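Local coordinates for putative peptidoglycan-binding/hydrolysing protein (Peptoclostridium difficile, PDB 5TV7) that probably binds bacterial peptidoglycan through its putative peptidoglycan-binding domains and may take part in its hydrolysis, at residues 93-98 and 118-123; 103-108 and 164-169; 128-133 and 143-148. All blocks are in the same frame, centred on the assembly; numbering follows the deposited sequence.

Contact 1 of 3, residues 93-98 and 118-123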
loop_
_atom_site.group_PDB
_atom_site.type_symbol
_atom_site.label_atom_id
_atom_site.label_comp_id
_atom_site.label_asym_id
_atom_site.label_seq_id
_atom_site.Cartn_x
_atom_site.Cartn_y
_atom_site.Cartn_z
ATOM N N ILE A 93 1.218 11.377 -7.621
ATOM C CA ILE A 93 2.186 10.493 -6.985
ATOM C C ILE A 93 2.372 9.315 -7.919
ATOM O O ILE A 93 1.395 8.709 -8.368
ATOM C CB ILE A 93 1.721 9.995 -5.604
ATOM C CG1 ILE A 93 1.815 11.151 -4.604
ATOM C CG2 ILE A 93 2.597 8.824 -5.119
ATOM C CD1 ILE A 93 1.259 10.827 -3.240
ATOM N N THR A 94 3.627 8.985 -8.189
ATOM C CA THR A 94 3.947 7.855 -9.047
ATOM C C THR A 94 4.690 6.814 -8.239
ATOM O O THR A 94 5.662 7.128 -7.551
ATOM C CB THR A 94 4.827 8.283 -10.244
ATOM O OG1 THR A 94 4.174 9.343 -10.934
ATOM C CG2 THR A 94 5.050 7.113 -11.224
ATOM N N ILE A 95 4.173 5.591 -8.281
ATOM C CA ILE A 95 4.812 4.439 -7.696
ATOM C C ILE A 95 5.613 3.802 -8.850
ATOM O O ILE A 95 5.039 3.392 -9.859
ATOM C CB ILE A 95 3.780 3.445 -7.133
ATOM C CG1 ILE A 95 2.907 4.123 -6.053
ATOM C CG2 ILE A 95 4.481 2.201 -6.577
ATOM C CD1 ILE A 95 3.650 4.638 -4.834
HETATM N N MSE A 96 6.928 3.736 -8.690
HETATM C CA MSE A 96 7.835 3.249 -9.736
HETATM C C MSE A 96 8.472 1.915 -9.438
HETATM O O MSE A 96 9.009 1.693 -8.364
HETATM C CB MSE A 96 8.957 4.279 -9.924
HETATM C CG MSE A 96 8.451 5.713 -9.745
HETATM SE SE MSE A 96 9.767 7.062 -10.326
HETATM C CE MSE A 96 10.730 7.168 -8.597
ATOM N N SER A 97 8.372 1.015 -10.407
ATOM C CA SER A 97 9.005 -0.303 -10.379
ATOM C C SER A 97 9.454 -0.471 -11.828
ATOM O O SER A 97 10.046 0.459 -12.390
ATOM C CB SER A 97 8.004 -1.366 -9.953
ATOM O OG SER A 97 6.881 -1.372 -10.810
ATOM N N ASN A 98 9.203 -1.623 -12.440
ATOM C CA ASN A 98 9.466 -1.736 -13.883
ATOM C C ASN A 98 8.329 -1.007 -14.600
ATOM O O ASN A 98 8.475 -0.566 -15.740
ATOM C CB ASN A 98 9.554 -3.189 -14.348
ATOM C CG ASN A 98 8.349 -4.005 -13.960
ATOM O OD1 ASN A 98 7.702 -3.738 -12.950
ATOM N ND2 ASN A 98 8.055 -5.026 -14.744
ATOM N N VAL A 118 -5.623 2.835 -3.813
ATOM C CA VAL A 118 -5.500 2.094 -2.563
ATOM C C VAL A 118 -4.126 1.413 -2.503
ATOM O O VAL A 118 -3.428 1.498 -1.477
ATOM C CB VAL A 118 -6.649 1.075 -2.395
ATOM C CG1 VAL A 118 -6.430 0.201 -1.168
ATOM C CG2 VAL A 118 -7.975 1.803 -2.280
ATOM N N LYS A 119 -3.719 0.778 -3.608
ATOM C CA LYS A 119 -2.418 0.110 -3.663
ATOM C C LYS A 119 -1.283 1.079 -3.377
ATOM O O LYS A 119 -0.392 0.778 -2.578
ATOM C CB LYS A 119 -2.189 -0.545 -5.020
ATOM C CG LYS A 119 -0.878 -1.324 -5.108
ATOM C CD LYS A 119 -0.733 -1.989 -6.457
ATOM C CE LYS A 119 0.625 -2.637 -6.569
ATOM N NZ LYS A 119 0.810 -3.260 -7.906
ATOM N N ALA A 120 -1.341 2.249 -4.009
ATOM C CA ALA A 120 -0.316 3.268 -3.833
ATOM C C ALA A 120 -0.211 3.691 -2.376
ATOM O O ALA A 120 0.891 3.784 -1.831
ATOM C CB ALA A 120 -0.600 4.474 -4.716
ATOM N N ALA A 121 -1.355 3.915 -1.740
ATOM C CA ALA A 121 -1.371 4.306 -0.328
ATOM C C ALA A 121 -0.793 3.197 0.546
ATOM O O ALA A 121 -0.054 3.466 1.476
ATOM C CB ALA A 121 -2.789 4.652 0.119
ATOM N N GLN A 122 -1.109 1.944 0.214
ATOM C CA GLN A 122 -0.624 0.808 0.992
ATOM C C GLN A 122 0.886 0.664 0.892
ATOM O O GLN A 122 1.543 0.328 1.872
ATOM C CB GLN A 122 -1.334 -0.482 0.561
ATOM C CG GLN A 122 -2.774 -0.509 1.058
ATOM C CD GLN A 122 -3.619 -1.609 0.456
ATOM O OE1 GLN A 122 -3.331 -2.138 -0.633
ATOM N NE2 GLN A 122 -4.694 -1.944 1.151
ATOM N N ILE A 123 1.419 0.899 -0.298
ATOM C CA ILE A 123 2.841 0.853 -0.503
ATOM C C ILE A 123 3.526 1.927 0.340
ATOM O O ILE A 123 4.469 1.632 1.044
ATOM C CB ILE A 123 3.201 0.987 -1.981
ATOM C CG1 ILE A 123 2.873 -0.336 -2.680
ATOM C CG2 ILE A 123 4.679 1.320 -2.138
ATOM C CD1 ILE A 123 2.833 -0.254 -4.181
#
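Ile95 of strand 92-96 packs against Ala120 and Ile123 of helix 116-127 in a buried, wholly apolar strand-on-helix contact. It joins the five-stranded antiparallel sheet to the first helix of the three-helix peptidoglycan-binding domain, whose sequence family covers segment 118-123. Ala120 and Ile123 lie three residues apart, so both turn to the same side of the helix and present a methyl and a longer branched chain to one isoleucine of the sheet. Ile95 divides its two branches between them. With CG1 beside the backbone N (chi1 -59°), that branch lies against the small methyl of Ala120, CG1 to CB 3.8 Å, where the short side chain lets strand and helix come to 6.5 Å between the CA atoms of Ile95 and Ala120. No hydrogen bond crosses between the segments; the backbone polar groups of strand 92-96 are used within the sheet, where Ile95 pairs with Leu101 of strand 100-104. Tyr82 and Val84 of strand 78-87 also touch Ile95, while Ile103 packs on Ala120. The second branch of Ile95 reaches across to the end of Ile123, the two chains meeting at a slant with CG2 of Ile95 3.8 Å from CD1 of Ile123.

Contact 2 of 3, residues 103-108 and 164-169. With HGA (glutamine hydroxamate), chain C.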
loop_
_atom_site.group_PDB
_atom_site.type_symbol
_atom_site.label_atom_id
_atom_site.label_comp_id
_atom_site.label_asym_id
_atom_site.label_seq_id
_atom_site.Cartn_x
_atom_site.Cartn_y
_atom_site.Cartn_z
ATOM N N ILE A 103 -1.164 8.236 -9.650
ATOM C CA ILE A 103 -2.486 8.616 -9.120
ATOM C C ILE A 103 -2.540 10.121 -8.828
ATOM O O ILE A 103 -1.497 10.778 -8.720
ATOM C CB ILE A 103 -2.888 7.742 -7.886
ATOM C CG1 ILE A 103 -1.891 7.808 -6.726
ATOM C CG2 ILE A 103 -2.987 6.284 -8.282
ATOM C CD1 ILE A 103 -2.036 9.000 -5.810
ATOM N N SER A 104 -3.751 10.676 -8.786
ATOM C CA SER A 104 -3.953 12.091 -8.475
ATOM C C SER A 104 -4.147 12.257 -6.972
ATOM O O SER A 104 -4.924 11.525 -6.383
ATOM C CB SER A 104 -5.210 12.613 -9.185
ATOM O OG SER A 104 -5.484 13.959 -8.826
ATOM N N THR A 105 -3.462 13.227 -6.365
ATOM C CA THR A 105 -3.610 13.493 -4.937
ATOM C C THR A 105 -4.939 14.202 -4.629
ATOM O O THR A 105 -5.192 14.548 -3.484
ATOM C CB THR A 105 -2.448 14.340 -4.391
ATOM O OG1 THR A 105 -2.333 15.554 -5.138
ATOM C CG2 THR A 105 -1.137 13.591 -4.487
ATOM N N THR A 106 -5.756 14.458 -5.655
ATOM C CA THR A 106 -7.084 15.041 -5.453
ATOM C C THR A 106 -8.122 13.952 -5.232
ATOM O O THR A 106 -9.238 14.264 -4.852
ATOM C CB THR A 106 -7.573 15.902 -6.649
ATOM O OG1 THR A 106 -7.618 15.101 -7.837
ATOM C CG2 THR A 106 -6.660 17.093 -6.874
ATOM N N LYS A 107 -7.765 12.688 -5.488
ATOM C CA LYS A 107 -8.698 11.569 -5.292
ATOM C C LYS A 107 -8.832 11.274 -3.813
ATOM O O LYS A 107 -7.855 11.292 -3.085
ATOM C CB LYS A 107 -8.223 10.297 -5.995
ATOM C CG LYS A 107 -8.131 10.423 -7.503
ATOM C CD LYS A 107 -9.478 10.477 -8.197
ATOM C CE LYS A 107 -9.327 10.971 -9.634
ATOM N NZ LYS A 107 -8.247 10.288 -10.409
ATOM N N VAL A 108 -10.056 11.035 -3.374
ATOM C CA VAL A 108 -10.310 10.697 -1.993
ATOM C C VAL A 108 -10.614 9.204 -1.934
ATOM O O VAL A 108 -11.470 8.726 -2.684
ATOM C CB VAL A 108 -11.483 11.522 -1.425
ATOM C CG1 VAL A 108 -11.810 11.089 -0.006
ATOM C CG2 VAL A 108 -11.138 13.005 -1.441
ATOM N N ALA A 164 -4.625 16.320 1.881
ATOM C CA ALA A 164 -3.640 16.554 2.944
ATOM C C ALA A 164 -2.875 15.280 3.306
ATOM O O ALA A 164 -1.670 15.324 3.528
ATOM C CB ALA A 164 -4.309 17.137 4.182
ATOM N N THR A 165 -3.580 14.154 3.364
ATOM C CA THR A 165 -2.941 12.893 3.727
ATOM C C THR A 165 -2.027 12.395 2.589
ATOM O O THR A 165 -0.937 11.886 2.860
ATOM C CB THR A 165 -3.985 11.837 4.146
ATOM O OG1 THR A 165 -4.697 12.325 5.290
ATOM C CG2 THR A 165 -3.316 10.502 4.510
ATOM N N TRP A 166 -2.453 12.578 1.330
ATOM C CA TRP A 166 -1.608 12.192 0.188
ATOM C C TRP A 166 -0.340 12.997 0.198
ATOM O O TRP A 166 0.734 12.462 -0.033
ATOM C CB TRP A 166 -2.274 12.456 -1.146
ATOM C CG TRP A 166 -3.333 11.511 -1.575
ATOM C CD1 TRP A 166 -4.627 11.824 -1.868
ATOM C CD2 TRP A 166 -3.193 10.110 -1.806
ATOM N NE1 TRP A 166 -5.296 10.703 -2.288
ATOM C CE2 TRP A 166 -4.440 9.635 -2.256
ATOM C CE3 TRP A 166 -2.132 9.207 -1.687
ATOM C CZ2 TRP A 166 -4.667 8.290 -2.566
ATOM C CZ3 TRP A 166 -2.352 7.868 -2.014
ATOM C CH2 TRP A 166 -3.611 7.427 -2.442
ATOM N N ASP A 167 -0.474 14.293 0.468
ATOM C CA ASP A 167 0.664 15.199 0.481
ATOM C C ASP A 167 1.698 14.776 1.508
ATOM O O ASP A 167 2.905 14.745 1.219
ATOM C CB ASP A 167 0.183 16.617 0.777
ATOM C CG ASP A 167 1.317 17.619 0.854
ATOM O OD1 ASP A 167 1.940 17.929 -0.185
ATOM O OD2 ASP A 167 1.568 18.125 1.968
ATOM N N LYS A 168 1.226 14.411 2.698
ATOM C CA LYS A 168 2.125 14.023 3.776
ATOM C C LYS A 168 2.793 12.688 3.437
ATOM O O LYS A 168 3.991 12.533 3.603
ATOM C CB LYS A 168 1.385 13.972 5.125
ATOM C CG LYS A 168 2.303 13.952 6.336
ATOM C CD LYS A 168 3.014 15.292 6.513
ATOM C CE LYS A 168 4.124 15.189 7.537
ATOM N NZ LYS A 168 5.052 16.362 7.504
ATOM N N LEU A 169 2.020 11.733 2.931
ATOM C CA LEU A 169 2.580 10.447 2.520
ATOM C C LEU A 169 3.653 10.634 1.466
ATOM O O LEU A 169 4.726 10.028 1.539
ATOM C CB LEU A 169 1.477 9.537 1.951
ATOM C CG LEU A 169 0.558 8.899 2.988
ATOM C CD1 LEU A 169 -0.642 8.263 2.305
ATOM C CD2 LEU A 169 1.332 7.882 3.810
HETATM N N HGA C . -8.613 13.268 5.368
HETATM C CA HGA C . -8.800 14.093 4.185
HETATM C CB HGA C . -9.749 15.246 4.534
HETATM C CG HGA C . -10.600 15.718 3.347
HETATM C CD HGA C . -11.684 14.726 2.973
HETATM O OE1 HGA C . -11.697 14.247 1.853
HETATM N NE2 HGA C . -12.592 14.412 3.902
HETATM O OZ2 HGA C . -13.595 13.478 3.642
HETATM C C HGA C . -7.457 14.589 3.693
HETATM O O HGA C . -6.450 13.892 3.936
HETATM O OXT HGA C . -7.378 15.658 3.038
#
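With CG beside its own backbone N (chi1 -76°), Trp166 swings off helix 163-173 into the turn that follows strand 100-104. Ile103 meets it with CG1 between the backbone N and the carbonyl carbon (chi1 58°), which helps to bring CD1 over the indole, 3.9 Å from the centroid of the Trp166 six-membered ring: a CH-pi contact from almost straight above. At the indole edge, NE1 of Trp166 donates to the backbone O of Lys107 at 2.7 Å. The bond is fairly straight (158°), and the acceptor lies in the ring plane, so the buried N-H is satisfied while the indole is tied to the end of a type I beta turn, Ser104 to Lys107. Thr105 fills the angle at the root of the ring, its CG2 3.7 Å from CB of Trp166.

Just before Trp166, Ala164 and Thr165 in the first turn of helix 163-173 grip the carboxylate of glutamine hydroxamate. Ala164 N donates to OXT of the ligand at 3.1 Å, and ligand O takes two bonds, from Thr165 N at 2.9 Å and from Thr165 OG1 at 2.7 Å. Gln150 bonds the same hydroxyl and would help to position it. These first-turn amides, at the positive end of the helix dipole, would probably favour a negative group. At the hydroxamate end, CG2 of Val108 lies 3.6 Å from ligand OE1; the ligand also bonds Asp158 OD2 and Ile160 O. Trp166 lies between strand 92-96 (Ile93) and helix 116-127 (Met124), while Leu169 continues the packing onto Leu125 and Phe149.

Contact 3 of 3, residues 128-133 and 143-148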
loop_
_atom_site.group_PDB
_atom_site.type_symbol
_atom_site.label_atom_id
_atom_site.label_comp_id
_atom_site.label_asym_id
_atom_site.label_seq_id
_atom_site.Cartn_x
_atom_site.Cartn_y
_atom_site.Cartn_z
ATOM N N LEU A 128 6.578 3.455 5.573
ATOM C CA LEU A 128 6.664 4.198 6.830
ATOM C C LEU A 128 6.536 3.318 8.055
ATOM O O LEU A 128 6.524 3.823 9.181
ATOM C CB LEU A 128 5.620 5.300 6.863
ATOM C CG LEU A 128 5.816 6.345 5.773
ATOM C CD1 LEU A 128 4.712 7.379 5.869
ATOM C CD2 LEU A 128 7.189 7.004 5.882
ATOM N N GLY A 129 6.412 2.008 7.824
ATOM C CA GLY A 129 6.363 1.014 8.871
ATOM C C GLY A 129 5.012 0.429 9.223
ATOM O O GLY A 129 4.954 -0.494 10.030
ATOM N N TYR A 130 3.928 0.942 8.634
ATOM C CA TYR A 130 2.586 0.450 8.976
ATOM C C TYR A 130 2.360 -0.949 8.435
ATOM O O TYR A 130 2.859 -1.323 7.357
ATOM C CB TYR A 130 1.489 1.434 8.527
ATOM C CG TYR A 130 1.657 2.758 9.230
ATOM C CD1 TYR A 130 1.116 2.972 10.507
ATOM C CD2 TYR A 130 2.447 3.759 8.676
ATOM C CE1 TYR A 130 1.325 4.166 11.180
ATOM C CE2 TYR A 130 2.661 4.953 9.346
ATOM C CZ TYR A 130 2.100 5.146 10.593
ATOM O OH TYR A 130 2.342 6.325 11.235
ATOM N N ASN A 131 1.619 -1.722 9.209
ATOM C CA ASN A 131 1.301 -3.066 8.859
ATOM C C ASN A 131 -0.092 -3.074 8.220
ATOM O O ASN A 131 -1.115 -2.962 8.896
ATOM C CB ASN A 131 1.380 -3.923 10.116
ATOM C CG ASN A 131 1.287 -5.395 9.825
ATOM O OD1 ASN A 131 0.735 -5.809 8.815
ATOM N ND2 ASN A 131 1.809 -6.200 10.730
ATOM N N VAL A 132 -0.101 -3.113 6.894
ATOM C CA VAL A 132 -1.321 -3.197 6.108
ATOM C C VAL A 132 -0.980 -4.221 5.052
ATOM O O VAL A 132 0.190 -4.381 4.702
ATOM C CB VAL A 132 -1.694 -1.871 5.400
ATOM C CG1 VAL A 132 -1.749 -0.728 6.382
ATOM C CG2 VAL A 132 -0.709 -1.519 4.288
ATOM N N GLY A 133 -1.965 -4.927 4.543
ATOM C CA GLY A 133 -1.700 -5.862 3.451
ATOM C C GLY A 133 -1.722 -5.026 2.190
ATOM O O GLY A 133 -2.565 -4.126 2.065
ATOM N N TYR A 143 -7.425 1.194 7.281
ATOM C CA TYR A 143 -8.095 2.238 8.044
ATOM C C TYR A 143 -7.305 2.563 9.304
ATOM O O TYR A 143 -7.004 3.725 9.545
ATOM C CB TYR A 143 -9.536 1.840 8.396
ATOM C CG TYR A 143 -10.230 2.816 9.333
ATOM C CD1 TYR A 143 -10.876 3.951 8.836
ATOM C CD2 TYR A 143 -10.217 2.622 10.713
ATOM C CE1 TYR A 143 -11.502 4.853 9.682
ATOM C CE2 TYR A 143 -10.832 3.527 11.573
ATOM C CZ TYR A 143 -11.479 4.642 11.050
ATOM O OH TYR A 143 -12.105 5.557 11.876
ATOM N N ASN A 144 -6.939 1.534 10.076
ATOM C CA ASN A 144 -6.183 1.736 11.326
ATOM C C ASN A 144 -4.856 2.423 11.073
ATOM O O ASN A 144 -4.473 3.314 11.829
ATOM C CB ASN A 144 -5.937 0.415 12.057
ATOM C CG ASN A 144 -7.224 -0.271 12.491
ATOM O OD1 ASN A 144 -8.270 0.359 12.645
ATOM N ND2 ASN A 144 -7.145 -1.578 12.692
ATOM N N ALA A 145 -4.180 2.034 9.991
ATOM C CA ALA A 145 -2.899 2.610 9.642
ATOM C C ALA A 145 -3.057 4.083 9.276
ATOM O O ALA A 145 -2.285 4.917 9.746
ATOM C CB ALA A 145 -2.258 1.835 8.506
ATOM N N VAL A 146 -4.080 4.401 8.483
ATOM C CA VAL A 146 -4.332 5.770 8.071
ATOM C C VAL A 146 -4.630 6.651 9.291
ATOM O O VAL A 146 -4.065 7.733 9.420
ATOM C CB VAL A 146 -5.460 5.845 7.028
ATOM C CG1 VAL A 146 -5.870 7.281 6.764
ATOM C CG2 VAL A 146 -5.026 5.173 5.724
ATOM N N VAL A 147 -5.494 6.188 10.187
ATOM C CA VAL A 147 -5.803 6.938 11.431
ATOM C C VAL A 147 -4.521 7.161 12.244
ATOM O O VAL A 147 -4.260 8.285 12.690
ATOM C CB VAL A 147 -6.877 6.212 12.275
ATOM C CG1 VAL A 147 -7.011 6.803 13.684
ATOM C CG2 VAL A 147 -8.219 6.235 11.546
ATOM N N SER A 148 -3.712 6.107 12.406
ATOM C CA SER A 148 -2.452 6.210 13.160
ATOM C C SER A 148 -1.489 7.206 12.525
ATOM O O SER A 148 -0.859 8.007 13.215
ATOM C CB SER A 148 -1.758 4.847 13.261
ATOM O OG SER A 148 -2.515 3.954 14.044
#
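Ala145 of helix 140-152 is clasped by Tyr130 and Val132 of the loop that follows helix 116-127, a loop-on-helix contact within the peptidoglycan-binding domain. The tight part is at the methyl of Ala145, where CG1 of Val132 comes to 3.4 Å from CB of Ala145, closer than usual for two carbons. CB of Tyr130 lies 3.8 Å from CB of Ala145. Ser148, by contrast, is exposed and marks the solvent edge. The phenol extends toward it along the helix, its CG held beside the backbone N (chi1 -62°), with the backbone O of Ala145 over one ring face; CE1 of Tyr130 meets CB of Ser148 at 3.8 Å, obliquely to the ring. No hydrogen bond joins the two segments; just beyond them Asn131 OD1 bonds to Lys141 NZ at the start of the same helix. Gly129, with positive phi (103°), closes the end of helix 116-127 in a Schellman motif, and the chain then turns, with Tyr130 facing helix 140-152. Val132 rests on Gln122 and Thr126, and Tyr130 touches Leu125 as well as Phe149 and Lys152, so the loop lies between helices 116-127 and 140-152 and touches both.

Contact 1 is the most central, its centre about 7 Å from that of the chain, against about 13 Å for contact 2, which is buried at Trp166 but borders the ligand pocket. The two share the sheet: Ile93 and Ile103 pair on neighbouring strands, and Trp166 packs on Ala121, on the helix used by contact 1. Contact 3 is only partly buried, has no strand, and lies along the chain within the loop that contact 2 closes, touching it where Leu128 meets Leu169. Gln122 against Gly133 joins contacts 1 and 3. Contact 1 is purely aliphatic and contact 3 combines a phenol ring with small side chains, whereas contact 2 adds an indole hydrogen bond and the polar grip on the ligand.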